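PDB 5CGZ: 4-oxalmesaconate hydratase from Pseudomonas putida, which catalyses the hydration of the enol form of oxalomesaconate to 4-carboxy-4-hydroxy-2-oxoadipate, the third step of gallate degradation, with zinc as cofactor. Local coordinates for residues A[29-33]-A[104-109]; A[69-74]-A[184-189]; A[79-83]-A[97-101]; A[108-114]-A[152-157]. One frame throughout, in Å; residues are numbered along the deposited sequence. Where two conformers were deposited one is given.

Contact 1 of 4, residues A[29-33]-A[104-109]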
loop_
_atom_site.group_PDB
_atom_site.type_symbol
_atom_site.label_atom_id
_atom_site.label_comp_id
_atom_site.label_asym_id
_atom_site.label_seq_id
_atom_site.Cartn_x
_atom_site.Cartn_y
_atom_site.Cartn_z
ATOM N N GLY A 29 17.814 -18.939 -28.487
ATOM C CA GLY A 29 17.059 -19.141 -29.717
ATOM C C GLY A 29 15.839 -18.248 -29.889
ATOM O O GLY A 29 14.931 -18.571 -30.666
ATOM N N TYR A 30 15.807 -17.131 -29.164
ATOM C CA TYR A 30 14.718 -16.158 -29.293
ATOM C C TYR A 30 15.047 -15.104 -30.331
ATOM O O TYR A 30 16.169 -14.583 -30.362
ATOM C CB TYR A 30 14.436 -15.447 -27.967
ATOM C CG TYR A 30 13.681 -16.245 -26.943
ATOM C CD1 TYR A 30 14.314 -17.240 -26.208
ATOM C CD2 TYR A 30 12.344 -15.980 -26.681
ATOM C CE1 TYR A 30 13.633 -17.956 -25.251
ATOM C CE2 TYR A 30 11.651 -16.696 -25.724
ATOM C CZ TYR A 30 12.300 -17.680 -25.011
ATOM O OH TYR A 30 11.620 -18.398 -24.058
ATOM N N ALA A 31 14.064 -14.786 -31.170
ATOM C CA ALA A 31 14.132 -13.592 -32.000
ATOM C C ALA A 31 13.692 -12.418 -31.139
ATOM O O ALA A 31 12.495 -12.197 -30.922
ATOM C CB ALA A 31 13.253 -13.725 -33.246
ATOM N N MET A 32 14.670 -11.691 -30.615
ATOM C CA MET A 32 14.392 -10.559 -29.750
ATOM C C MET A 32 14.143 -9.316 -30.588
ATOM O O MET A 32 14.973 -8.952 -31.415
ATOM C CB MET A 32 15.552 -10.329 -28.779
ATOM C CG MET A 32 15.800 -11.501 -27.816
ATOM S SD MET A 32 14.359 -11.885 -26.784
ATOM C CE MET A 32 14.064 -10.281 -26.019
ATOM N N HIS A 33 12.998 -8.674 -30.375
ATOM C CA HIS A 33 12.679 -7.431 -31.077
ATOM C C HIS A 33 12.500 -6.261 -30.112
ATOM O O HIS A 33 11.811 -6.381 -29.095
ATOM C CB HIS A 33 11.408 -7.589 -31.917
ATOM C CG HIS A 33 11.110 -6.395 -32.771
ATOM N ND1 HIS A 33 11.981 -5.938 -33.742
ATOM C CD2 HIS A 33 10.052 -5.546 -32.788
ATOM C CE1 HIS A 33 11.468 -4.868 -34.324
ATOM N NE2 HIS A 33 10.297 -4.608 -33.763
ATOM N N ARG A 104 2.653 -9.331 -35.247
ATOM C CA ARG A 104 3.731 -9.824 -36.102
ATOM C C ARG A 104 4.776 -10.632 -35.326
ATOM O O ARG A 104 5.204 -11.697 -35.756
ATOM C CB ARG A 104 4.407 -8.647 -36.811
ATOM C CG ARG A 104 5.530 -9.042 -37.745
ATOM C CD ARG A 104 6.177 -7.817 -38.384
ATOM N NE ARG A 104 7.107 -7.133 -37.484
ATOM C CZ ARG A 104 6.931 -5.897 -37.018
ATOM N NH1 ARG A 104 5.852 -5.197 -37.362
ATOM N NH2 ARG A 104 7.836 -5.357 -36.209
ATOM N N VAL A 105 5.185 -10.123 -34.173
ATOM C CA VAL A 105 6.246 -10.755 -33.404
ATOM C C VAL A 105 5.744 -11.954 -32.587
ATOM O O VAL A 105 6.476 -12.925 -32.384
ATOM C CB VAL A 105 6.917 -9.727 -32.461
ATOM C CG1 VAL A 105 7.868 -10.426 -31.483
ATOM C CG2 VAL A 105 7.642 -8.659 -33.279
ATOM N N GLN A 106 4.496 -11.885 -32.130
ATOM C CA GLN A 106 3.934 -12.915 -31.251
ATOM C C GLN A 106 4.869 -13.233 -30.073
ATOM O O GLN A 106 5.247 -14.384 -29.857
ATOM C CB GLN A 106 3.643 -14.187 -32.056
ATOM C CG GLN A 106 2.565 -14.013 -33.136
ATOM C CD GLN A 106 1.156 -14.040 -32.562
ATOM O OE1 GLN A 106 0.921 -14.610 -31.498
ATOM N NE2 GLN A 106 0.215 -13.413 -33.262
ATOM N N PRO A 107 5.247 -12.208 -29.299
ATOM C CA PRO A 107 6.281 -12.410 -28.270
ATOM C C PRO A 107 5.852 -13.354 -27.141
ATOM O O PRO A 107 4.668 -13.410 -26.792
ATOM C CB PRO A 107 6.517 -10.995 -27.733
ATOM C CG PRO A 107 5.196 -10.286 -27.960
ATOM C CD PRO A 107 4.672 -10.847 -29.267
ATOM N N GLU A 108 6.816 -14.086 -26.581
ATOM C CA GLU A 108 6.561 -14.951 -25.432
ATOM C C GLU A 108 6.546 -14.162 -24.137
ATOM O O GLU A 108 5.969 -14.603 -23.141
ATOM C CB GLU A 108 7.614 -16.052 -25.324
ATOM C CG GLU A 108 7.447 -17.178 -26.333
ATOM C CD GLU A 108 8.458 -18.292 -26.104
ATOM O OE1 GLU A 108 9.034 -18.382 -24.983
ATOM O OE2 GLU A 108 8.682 -19.074 -27.046
ATOM N N PHE A 109 7.216 -13.014 -24.142
ATOM C CA PHE A 109 7.184 -12.119 -22.991
ATOM C C PHE A 109 7.529 -10.710 -23.443
ATOM O O PHE A 109 8.044 -10.513 -24.552
ATOM C CB PHE A 109 8.135 -12.601 -21.875
ATOM C CG PHE A 109 9.604 -12.588 -22.249
ATOM C CD1 PHE A 109 10.372 -11.442 -22.071
ATOM C CD2 PHE A 109 10.221 -13.731 -22.743
ATOM C CE1 PHE A 109 11.727 -11.429 -22.398
ATOM C CE2 PHE A 109 11.575 -13.730 -23.071
ATOM C CZ PHE A 109 12.329 -12.576 -22.902
#
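The ring of Tyr30 meets the ring of Phe109 obliquely, the planes 59° apart, with Tyr30 CE2 4.0 Å from Phe109 CE2. Met32, two residues on, also reaches Phe109: the thioether chain curls back toward the Phe109 ring, CE comes to 4.2 Å from CZ of that ring, and SD stands 5.5 Å from its centroid in an oblique Met-aromatic contact. With CG anti to its own carbonyl carbon (chi1 -76°), Tyr30 points its hydroxyl at Glu108, whose chain runs extended beyond CG and crosses the tyrosine at about a right angle. The Tyr30 OH donates to Glu108 OE1 over 2.7 Å, meeting the carboxylate on its syn side but 35° out of its plane. The other oxygen, OE2, is held by a salt bridge to Lys2, and Asn238 of a second subunit also bonds to Tyr30 OH, which ties the pair into the subunit interface.

Farther along the strand, His33 crosses the end of the helix. Its CD2 rests 4.0 Å from the CG2 methyl of Val105, while NE2 lies at the edge of the Arg104 guanidinium, 3.5 Å from NH2, the two planes nearly perpendicular. These two nitrogens are not hydrogen-bonded to each other; both engage Glu79 OE1, His33 by a hydrogen bond and Arg104 by a salt bridge, and the negative charge of Glu79 probably favours their proximity. Val105 and Arg104 thus set the C-terminal end of helix 92-105 against strand 31-36, and the chain turns away at Gln106, with positive phi: a helix packed on a parallel strand of the Rossmann-like fold.

Contact 2 of 4, residues A[69-74]-A[184-189]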
loop_
_atom_site.group_PDB
_atom_site.type_symbol
_atom_site.label_atom_id
_atom_site.label_comp_id
_atom_site.label_asym_id
_atom_site.label_seq_id
_atom_site.Cartn_x
_atom_site.Cartn_y
_atom_site.Cartn_z
ATOM N N ALA A 69 23.697 -0.090 -33.255
ATOM C CA ALA A 69 24.956 -0.746 -32.906
ATOM C C ALA A 69 24.773 -1.647 -31.681
ATOM O O ALA A 69 25.241 -2.785 -31.661
ATOM C CB ALA A 69 26.052 0.291 -32.653
ATOM N N ALA A 70 24.077 -1.140 -30.665
ATOM C CA ALA A 70 23.832 -1.919 -29.450
ATOM C C ALA A 70 22.984 -3.154 -29.749
ATOM O O ALA A 70 23.279 -4.258 -29.274
ATOM C CB ALA A 70 23.152 -1.056 -28.383
ATOM N N ALA A 71 21.928 -2.965 -30.534
ATOM C CA ALA A 71 21.044 -4.070 -30.892
ATOM C C ALA A 71 21.804 -5.195 -31.587
ATOM O O ALA A 71 21.553 -6.372 -31.331
ATOM C CB ALA A 71 19.902 -3.578 -31.776
ATOM N N GLU A 72 22.728 -4.816 -32.469
ATOM C CA GLU A 72 23.536 -5.775 -33.224
ATOM C C GLU A 72 24.373 -6.616 -32.268
ATOM O O GLU A 72 24.411 -7.839 -32.364
ATOM C CB GLU A 72 24.436 -5.044 -34.236
ATOM C CG GLU A 72 25.026 -5.920 -35.348
ATOM C CD GLU A 72 26.432 -6.431 -35.043
ATOM O OE1 GLU A 72 27.076 -5.912 -34.103
ATOM O OE2 GLU A 72 26.893 -7.355 -35.750
ATOM N N ILE A 73 25.031 -5.940 -31.334
ATOM C CA ILE A 73 25.842 -6.603 -30.312
ATOM C C ILE A 73 25.015 -7.555 -29.438
ATOM O O ILE A 73 25.449 -8.667 -29.132
ATOM C CB ILE A 73 26.534 -5.572 -29.397
ATOM C CG1 ILE A 73 27.608 -4.808 -30.176
ATOM C CG2 ILE A 73 27.101 -6.253 -28.149
ATOM C CD1 ILE A 73 28.198 -3.630 -29.434
ATOM N N LEU A 74 23.817 -7.120 -29.050
ATOM C CA LEU A 74 22.976 -7.911 -28.155
ATOM C C LEU A 74 22.295 -9.069 -28.889
ATOM O O LEU A 74 21.947 -10.078 -28.276
ATOM C CB LEU A 74 21.928 -7.016 -27.486
ATOM C CG LEU A 74 22.493 -5.904 -26.590
ATOM C CD1 LEU A 74 21.380 -4.937 -26.180
ATOM C CD2 LEU A 74 23.205 -6.484 -25.355
ATOM N N ALA A 184 29.430 -4.354 -23.668
ATOM C CA ALA A 184 29.825 -3.857 -24.985
ATOM C C ALA A 184 28.711 -3.005 -25.584
ATOM O O ALA A 184 28.971 -1.971 -26.199
ATOM C CB ALA A 184 30.182 -5.010 -25.917
ATOM N N ALA A 185 27.462 -3.423 -25.394
ATOM C CA ALA A 185 26.337 -2.609 -25.859
ATOM C C ALA A 185 26.297 -1.283 -25.096
ATOM O O ALA A 185 26.050 -0.222 -25.669
ATOM C CB ALA A 185 25.023 -3.361 -25.693
ATOM N N ILE A 186 26.539 -1.356 -23.792
ATOM C CA ILE A 186 26.575 -0.163 -22.953
ATOM C C ILE A 186 27.602 0.849 -23.473
ATOM O O ILE A 186 27.358 2.060 -23.480
ATOM C CB ILE A 186 26.878 -0.549 -21.482
ATOM C CG1 ILE A 186 25.574 -0.899 -20.757
ATOM C CG2 ILE A 186 27.601 0.568 -20.746
ATOM C CD1 ILE A 186 25.784 -1.326 -19.323
ATOM N N GLN A 187 28.745 0.345 -23.932
ATOM C CA GLN A 187 29.802 1.217 -24.436
ATOM C C GLN A 187 29.436 1.919 -25.749
ATOM O O GLN A 187 30.097 2.871 -26.143
ATOM C CB GLN A 187 31.096 0.423 -24.603
ATOM C CG GLN A 187 31.752 0.108 -23.267
ATOM C CD GLN A 187 33.076 -0.602 -23.409
ATOM O OE1 GLN A 187 34.089 -0.135 -22.896
ATOM N NE2 GLN A 187 33.074 -1.745 -24.084
ATOM N N CYS A 188 28.380 1.465 -26.417
ATOM C CA CYS A 188 27.861 2.192 -27.572
ATOM C C CYS A 188 27.181 3.496 -27.161
ATOM O O CYS A 188 26.966 4.370 -27.992
ATOM C CB CYS A 188 26.866 1.339 -28.360
ATOM S SG CYS A 188 27.568 -0.119 -29.102
ATOM N N MET A 189 26.829 3.619 -25.883
ATOM C CA MET A 189 26.197 4.840 -25.387
ATOM C C MET A 189 27.283 5.890 -25.173
ATOM O O MET A 189 27.714 6.155 -24.040
ATOM C CB MET A 189 25.416 4.589 -24.089
ATOM C CG MET A 189 24.429 3.419 -24.156
ATOM S SD MET A 189 23.064 3.659 -25.315
ATOM C CE MET A 189 23.663 2.800 -26.757
#
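Ala185 CB is the bump at the centre of this contact, pressed into the hollow formed by Ala70, Ile73 and Leu74 on helix 56-74. It meets Leu74 CD2 at 3.6 Å and Ala70 CB at 4.0 Å, and the small residues let the two backbones approach closely, the CA atoms of Ala70 and Ala185 being only 4.4 Å apart. A second bump, the Cys188 sulfur, enters the neighbouring hollow one turn away, where SG sits 3.6 Å from Ile73 CD1 and 3.9 Å from Ala69 CB.

Ile73 is the bump on the helix 56-74 side. Its CG2 methyl, anti to the backbone N, lies 4.0 Å from Ala184 CB, while the longer branch brings CD1 against the Ala184 carbonyl oxygen and the sulfur. Cut back to an alanine, this side chain would probably leave a gap between Ala184 and Cys188, with much less for SG to pack against. On the far flank, Met189 CE reaches to 4.2 Å from Ala70 CB.

Both segments also lean on helix 13-27: Ala70 touches Val15, Leu74 touches Ile22, and Ile186 and Met189 touch Trp16. Trp196 of helix 193-212 packs on Ile186 and bonds the Met189 carbonyl through its indole nitrogen.

Contact 3 of 4, residues A[79-83]-A[97-101]; sequences EFFDI and RLADV
CG of Phe81 stands anti to its carbonyl carbon (chi1 -82°), which turns the ring toward helix 92-105, and in the conformer described, one of two modelled for Arg97, the arginine chain bends at chi2 and chi3 and folds its guanidinium back over that ring. Phe81 follows strand 76-80, at the edge of the Rossmann-like sheet, and Arg97 lies in the crossover helix 92-105, which leads on to strand 110-112 in a beta-alpha-beta unit.

The two side chains slide past each other in opposite directions. The guanidinium lies flat on one face of the phenyl ring, planes 15° apart and CZ 4.1 Å from the ring centroid, displaced toward the rim beside CG, so that the contact is both a stack and a cation-pi interaction. In this conformer the same cation is tethered to the backbone, NH1 donating to Phe81 O at 2.6 Å, in the carbonyl plane and on a lone pair, with a bent N-H...O angle of 142°. Such a bond would probably fix the guanidinium's rotation above the ring. Ile83 CG2 lies beyond it, 4.0 Å from NH1.

The far end of the ring meets the helix by its edge. Phe81 CE2 approaches Leu98 CB, and CZ packs on Val101 CG2 at 3.9 Å. Glu79, a carboxylate whose main polar partners are His33 and Arg104, and Val101 approach each other from opposite directions, Glu79 OE1 lying 3.6 Å from Val101 CG2, while Glu79 OE2 comes 3.4 Å from CE1 of Phe81, in the plane of the ring.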
loop_
_atom_site.group_PDB
_atom_site.type_symbol
_atom_site.label_atom_id
_atom_site.label_comp_id
_atom_site.label_asym_id
_atom_site.label_seq_id
_atom_site.Cartn_x
_atom_site.Cartn_y
_atom_site.Cartn_z
ATOM N N GLU A 79 13.266 -1.350 -34.061
ATOM C CA GLU A 79 12.582 -0.378 -34.906
ATOM C C GLU A 79 12.287 0.874 -34.096
ATOM O O GLU A 79 12.269 0.835 -32.860
ATOM C CB GLU A 79 11.298 -0.963 -35.503
ATOM C CG GLU A 79 10.161 -1.137 -34.525
ATOM C CD GLU A 79 8.946 -1.794 -35.161
ATOM O OE1 GLU A 79 8.717 -3.003 -34.923
ATOM O OE2 GLU A 79 8.214 -1.103 -35.897
ATOM N N PHE A 80 12.055 1.980 -34.799
ATOM C CA PHE A 80 11.921 3.287 -34.169
ATOM C C PHE A 80 10.602 3.964 -34.543
ATOM O O PHE A 80 10.406 4.319 -35.699
ATOM C CB PHE A 80 13.112 4.166 -34.572
ATOM C CG PHE A 80 14.442 3.536 -34.275
ATOM C CD1 PHE A 80 15.014 3.654 -33.014
ATOM C CD2 PHE A 80 15.111 2.803 -35.244
ATOM C CE1 PHE A 80 16.233 3.066 -32.729
ATOM C CE2 PHE A 80 16.333 2.213 -34.965
ATOM C CZ PHE A 80 16.894 2.345 -33.704
ATOM N N PHE A 81 9.695 4.135 -33.582
ATOM C CA PHE A 81 8.421 4.781 -33.884
ATOM C C PHE A 81 8.590 6.285 -34.067
ATOM O O PHE A 81 7.758 6.925 -34.705
ATOM C CB PHE A 81 7.377 4.533 -32.786
ATOM C CG PHE A 81 6.675 3.210 -32.887
ATOM C CD1 PHE A 81 7.212 2.171 -33.633
ATOM C CD2 PHE A 81 5.468 3.007 -32.230
ATOM C CE1 PHE A 81 6.559 0.948 -33.715
ATOM C CE2 PHE A 81 4.813 1.793 -32.307
ATOM C CZ PHE A 81 5.362 0.757 -33.049
ATOM N N ASP A 82 9.641 6.844 -33.472
ATOM C CA ASP A 82 9.918 8.279 -33.556
ATOM C C ASP A 82 8.714 9.171 -33.228
ATOM O O ASP A 82 8.341 10.029 -34.036
ATOM C CB ASP A 82 10.440 8.618 -34.960
ATOM C CG ASP A 82 10.996 10.039 -35.058
ATOM O OD1 ASP A 82 11.434 10.601 -34.030
ATOM O OD2 ASP A 82 10.990 10.601 -36.169
ATOM N N ILE A 83 8.113 9.002 -32.050
ATOM C CA ILE A 83 6.951 9.823 -31.705
ATOM C C ILE A 83 7.295 11.026 -30.820
ATOM O O ILE A 83 6.412 11.817 -30.484
ATOM C CB ILE A 83 5.845 9.002 -30.995
ATOM C CG1 ILE A 83 6.337 8.482 -29.635
ATOM C CG2 ILE A 83 5.354 7.860 -31.901
ATOM C CD1 ILE A 83 5.257 7.712 -28.849
ATOM N N ARG A 97 -0.334 0.798 -34.023
ATOM C CA ARG A 97 1.021 0.531 -34.515
ATOM C C ARG A 97 1.680 -0.540 -33.646
ATOM O O ARG A 97 2.241 -1.516 -34.139
ATOM C CB ARG A 97 1.886 1.807 -34.504
ATOM C CG ARG A 97 1.858 2.669 -35.780
ATOM C CD ARG A 97 3.289 3.005 -36.284
ATOM N NE ARG A 97 3.836 4.250 -35.744
ATOM C CZ ARG A 97 5.084 4.690 -35.944
ATOM N NH1 ARG A 97 5.459 5.837 -35.406
ATOM N NH2 ARG A 97 5.961 3.993 -36.670
ATOM N N LEU A 98 1.615 -0.338 -32.331
ATOM C CA LEU A 98 2.243 -1.270 -31.399
ATOM C C LEU A 98 1.506 -2.614 -31.364
ATOM O O LEU A 98 2.137 -3.667 -31.285
ATOM C CB LEU A 98 2.314 -0.655 -29.992
ATOM C CG LEU A 98 3.204 -1.392 -28.986
ATOM C CD1 LEU A 98 4.590 -1.671 -29.588
ATOM C CD2 LEU A 98 3.342 -0.575 -27.696
ATOM N N ALA A 99 0.176 -2.587 -31.422
ATOM C CA ALA A 99 -0.588 -3.834 -31.484
ATOM C C ALA A 99 -0.193 -4.653 -32.712
ATOM O O ALA A 99 -0.149 -5.886 -32.654
ATOM C CB ALA A 99 -2.088 -3.559 -31.491
ATOM N N ASP A 100 0.094 -3.973 -33.821
ATOM C CA ASP A 100 0.537 -4.670 -35.029
ATOM C C ASP A 100 1.916 -5.308 -34.830
ATOM O O ASP A 100 2.179 -6.389 -35.353
ATOM C CB ASP A 100 0.560 -3.716 -36.228
ATOM C CG ASP A 100 -0.840 -3.246 -36.634
ATOM O OD1 ASP A 100 -1.843 -3.886 -36.232
ATOM O OD2 ASP A 100 -0.934 -2.234 -37.359
ATOM N N VAL A 101 2.797 -4.649 -34.082
ATOM C CA VAL A 101 4.081 -5.266 -33.754
ATOM C C VAL A 101 3.842 -6.561 -32.980
ATOM O O VAL A 101 4.464 -7.586 -33.270
ATOM C CB VAL A 101 4.988 -4.318 -32.946
ATOM C CG1 VAL A 101 6.256 -5.041 -32.481
ATOM C CG2 VAL A 101 5.345 -3.096 -33.798
#

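Contact 4 of 4, residues A[108-114]-A[152-157]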
loop_
_atom_site.group_PDB
_atom_site.type_symbol
_atom_site.label_atom_id
_atom_site.label_comp_id
_atom_site.label_asym_id
_atom_site.label_seq_id
_atom_site.Cartn_x
_atom_site.Cartn_y
_atom_site.Cartn_z
ATOM N N GLU A 108 6.816 -14.086 -26.581
ATOM C CA GLU A 108 6.561 -14.951 -25.432
ATOM C C GLU A 108 6.546 -14.162 -24.137
ATOM O O GLU A 108 5.969 -14.603 -23.141
ATOM C CB GLU A 108 7.614 -16.052 -25.324
ATOM C CG GLU A 108 7.447 -17.178 -26.333
ATOM C CD GLU A 108 8.458 -18.292 -26.104
ATOM O OE1 GLU A 108 9.034 -18.382 -24.983
ATOM O OE2 GLU A 108 8.682 -19.074 -27.046
ATOM N N PHE A 109 7.216 -13.014 -24.142
ATOM C CA PHE A 109 7.184 -12.119 -22.991
ATOM C C PHE A 109 7.529 -10.710 -23.443
ATOM O O PHE A 109 8.044 -10.513 -24.552
ATOM C CB PHE A 109 8.135 -12.601 -21.875
ATOM C CG PHE A 109 9.604 -12.588 -22.249
ATOM C CD1 PHE A 109 10.372 -11.442 -22.071
ATOM C CD2 PHE A 109 10.221 -13.731 -22.743
ATOM C CE1 PHE A 109 11.727 -11.429 -22.398
ATOM C CE2 PHE A 109 11.575 -13.730 -23.071
ATOM C CZ PHE A 109 12.329 -12.576 -22.902
ATOM N N VAL A 110 7.216 -9.737 -22.593
ATOM C CA VAL A 110 7.445 -8.330 -22.902
ATOM C C VAL A 110 8.193 -7.636 -21.765
ATOM O O VAL A 110 7.875 -7.834 -20.591
ATOM C CB VAL A 110 6.119 -7.592 -23.150
ATOM C CG1 VAL A 110 6.383 -6.177 -23.665
ATOM C CG2 VAL A 110 5.259 -8.374 -24.127
ATOM N N LEU A 111 9.188 -6.824 -22.111
ATOM C CA LEU A 111 9.881 -6.006 -21.115
ATOM C C LEU A 111 9.604 -4.532 -21.385
ATOM O O LEU A 111 9.691 -4.082 -22.533
ATOM C CB LEU A 111 11.390 -6.264 -21.148
ATOM C CG LEU A 111 11.872 -7.711 -21.122
ATOM C CD1 LEU A 111 13.384 -7.749 -21.012
ATOM C CD2 LEU A 111 11.231 -8.448 -19.959
ATOM N N SER A 112 9.257 -3.775 -20.348
ATOM C CA SER A 112 9.124 -2.330 -20.505
ATOM C C SER A 112 9.369 -1.640 -19.158
ATOM O O SER A 112 9.927 -2.257 -18.243
ATOM C CB SER A 112 7.751 -1.964 -21.089
ATOM O OG SER A 112 7.749 -0.629 -21.582
ATOM N N HIS A 113 8.951 -0.379 -19.038
ATOM C CA HIS A 113 9.284 0.454 -17.866
ATOM C C HIS A 113 8.348 0.255 -16.670
ATOM O O HIS A 113 7.260 -0.290 -16.809
ATOM C CB HIS A 113 9.262 1.941 -18.246
ATOM C CG HIS A 113 10.252 2.318 -19.303
ATOM N ND1 HIS A 113 11.490 2.858 -19.007
ATOM C CD2 HIS A 113 10.189 2.260 -20.652
ATOM C CE1 HIS A 113 12.143 3.104 -20.126
ATOM N NE2 HIS A 113 11.373 2.752 -21.144
ATOM N N SER A 114 8.764 0.736 -15.501
ATOM C CA SER A 114 7.897 0.727 -14.325
ATOM C C SER A 114 6.692 1.629 -14.564
ATOM O O SER A 114 6.770 2.581 -15.348
ATOM C CB SER A 114 8.669 1.186 -13.074
ATOM O OG SER A 114 9.125 2.527 -13.214
ATOM N N PRO A 152 1.384 -13.324 -23.104
ATOM C CA PRO A 152 2.802 -13.282 -22.727
ATOM C C PRO A 152 2.988 -12.494 -21.438
ATOM O O PRO A 152 2.388 -11.431 -21.293
ATOM C CB PRO A 152 3.474 -12.568 -23.913
ATOM C CG PRO A 152 2.355 -11.752 -24.541
ATOM C CD PRO A 152 1.108 -12.582 -24.351
ATOM N N PRO A 153 3.779 -13.028 -20.504
ATOM C CA PRO A 153 4.139 -12.273 -19.299
ATOM C C PRO A 153 4.712 -10.900 -19.653
ATOM O O PRO A 153 5.391 -10.742 -20.669
ATOM C CB PRO A 153 5.197 -13.158 -18.626
ATOM C CG PRO A 153 4.847 -14.561 -19.076
ATOM C CD PRO A 153 4.320 -14.402 -20.498
ATOM N N VAL A 154 4.405 -9.908 -18.830
ATOM C CA VAL A 154 4.953 -8.571 -18.994
ATOM C C VAL A 154 5.771 -8.236 -17.740
ATOM O O VAL A 154 5.343 -8.527 -16.624
ATOM C CB VAL A 154 3.841 -7.526 -19.202
ATOM C CG1 VAL A 154 4.437 -6.117 -19.325
ATOM C CG2 VAL A 154 2.992 -7.871 -20.430
ATOM N N TYR A 155 6.944 -7.643 -17.926
ATOM C CA TYR A 155 7.807 -7.280 -16.807
ATOM C C TYR A 155 8.254 -5.840 -16.917
ATOM O O TYR A 155 8.527 -5.359 -18.015
ATOM C CB TYR A 155 9.066 -8.151 -16.755
ATOM C CG TYR A 155 8.855 -9.648 -16.707
ATOM C CD1 TYR A 155 8.723 -10.385 -17.882
ATOM C CD2 TYR A 155 8.837 -10.331 -15.493
ATOM C CE1 TYR A 155 8.551 -11.760 -17.852
ATOM C CE2 TYR A 155 8.670 -11.718 -15.448
ATOM C CZ TYR A 155 8.529 -12.423 -16.638
ATOM O OH TYR A 155 8.372 -13.794 -16.628
ATOM N N ALA A 156 8.372 -5.167 -15.779
ATOM C CA ALA A 156 9.020 -3.864 -15.738
ATOM C C ALA A 156 10.482 -4.074 -15.385
ATOM O O ALA A 156 10.786 -4.676 -14.346
ATOM C CB ALA A 156 8.345 -2.945 -14.726
ATOM N N PHE A 157 11.389 -3.614 -16.251
ATOM C CA PHE A 157 12.808 -3.691 -15.920
ATOM C C PHE A 157 13.160 -2.535 -14.966
ATOM O O PHE A 157 12.300 -1.700 -14.647
ATOM C CB PHE A 157 13.701 -3.696 -17.184
ATOM C CG PHE A 157 13.286 -2.719 -18.260
ATOM C CD1 PHE A 157 13.021 -1.387 -17.964
ATOM C CD2 PHE A 157 13.207 -3.135 -19.593
ATOM C CE1 PHE A 157 12.658 -0.486 -18.978
ATOM C CE2 PHE A 157 12.854 -2.251 -20.600
ATOM C CZ PHE A 157 12.574 -0.925 -20.296
HETATM O O HOH W 1 11.586 0.779 -15.474
#
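The Phe157 ring lays one face over the carbonyl oxygen of Ser112, which sits beneath its centre 3.1 Å from the plane, and drives its edge into the face of the His113 imidazole. This second meeting is T-shaped, the planes 81° apart, with CE1 of Phe157 3.5 Å from His113 ND1. CD2 of Phe157 rests obliquely near Leu111 CB. The placement follows from chi1 of 42°, which sets CG between the backbone N and the carbonyl carbon and folds the ring back over the neighbouring strand. With an alanine in place of Phe157, the Ser112 carbonyl would probably lose its cover and the His113 imidazole its edge-on support. Tyr155 has Val110 O and Phe109 CB at its ring edge, while Leu111 CD2 approaches obliquely, 3.8 Å from CD1; its hydroxyl bonds to Leu239 O of a second subunit.

The backbones pair in parallel register. Val110 N bonds to Pro153 O and Tyr155 N to Val110 O, each at 2.8 Å; Ser112 N follows to Tyr155 O at 2.9 Å, and Phe157 N closes the series on the same Ser112 O that faces its ring. Beyond the strands a water continues the link, accepting from Ser114 N and donating to Phe157 O.

His113 also stacks on the zinc ligand His123, contacts the ligand Asp13 and bonds to Ala9 N, so Phe157 buttresses a second-shell residue. Paired parallel strands whose C-terminal ends border the metal site are characteristic of this Rossmann-like fold.

In the fold
From the N terminus, strand 31-36 opens contact 1, which closes 71 residues later when the chain leaves helix 92-105. Contact 3 is nested inside that loop, joining the sheet's edge strand to the same helix, and Glu79 bridges the two through His33 and Arg104. Contact 2 opens within the loop of contact 1 but closes only at 184-189, so these two cross; contacts 3 and 4 both nest inside contact 2. Contact 4 follows contact 1 in series, sharing Glu108 and Phe109, and carries the sheet onward to strand 154-157. Contacts 1 and 3 set helix 92-105 on the sheet, contact 4 pairs two of its strands, and contact 2 joins helices 56-74 and 179-186.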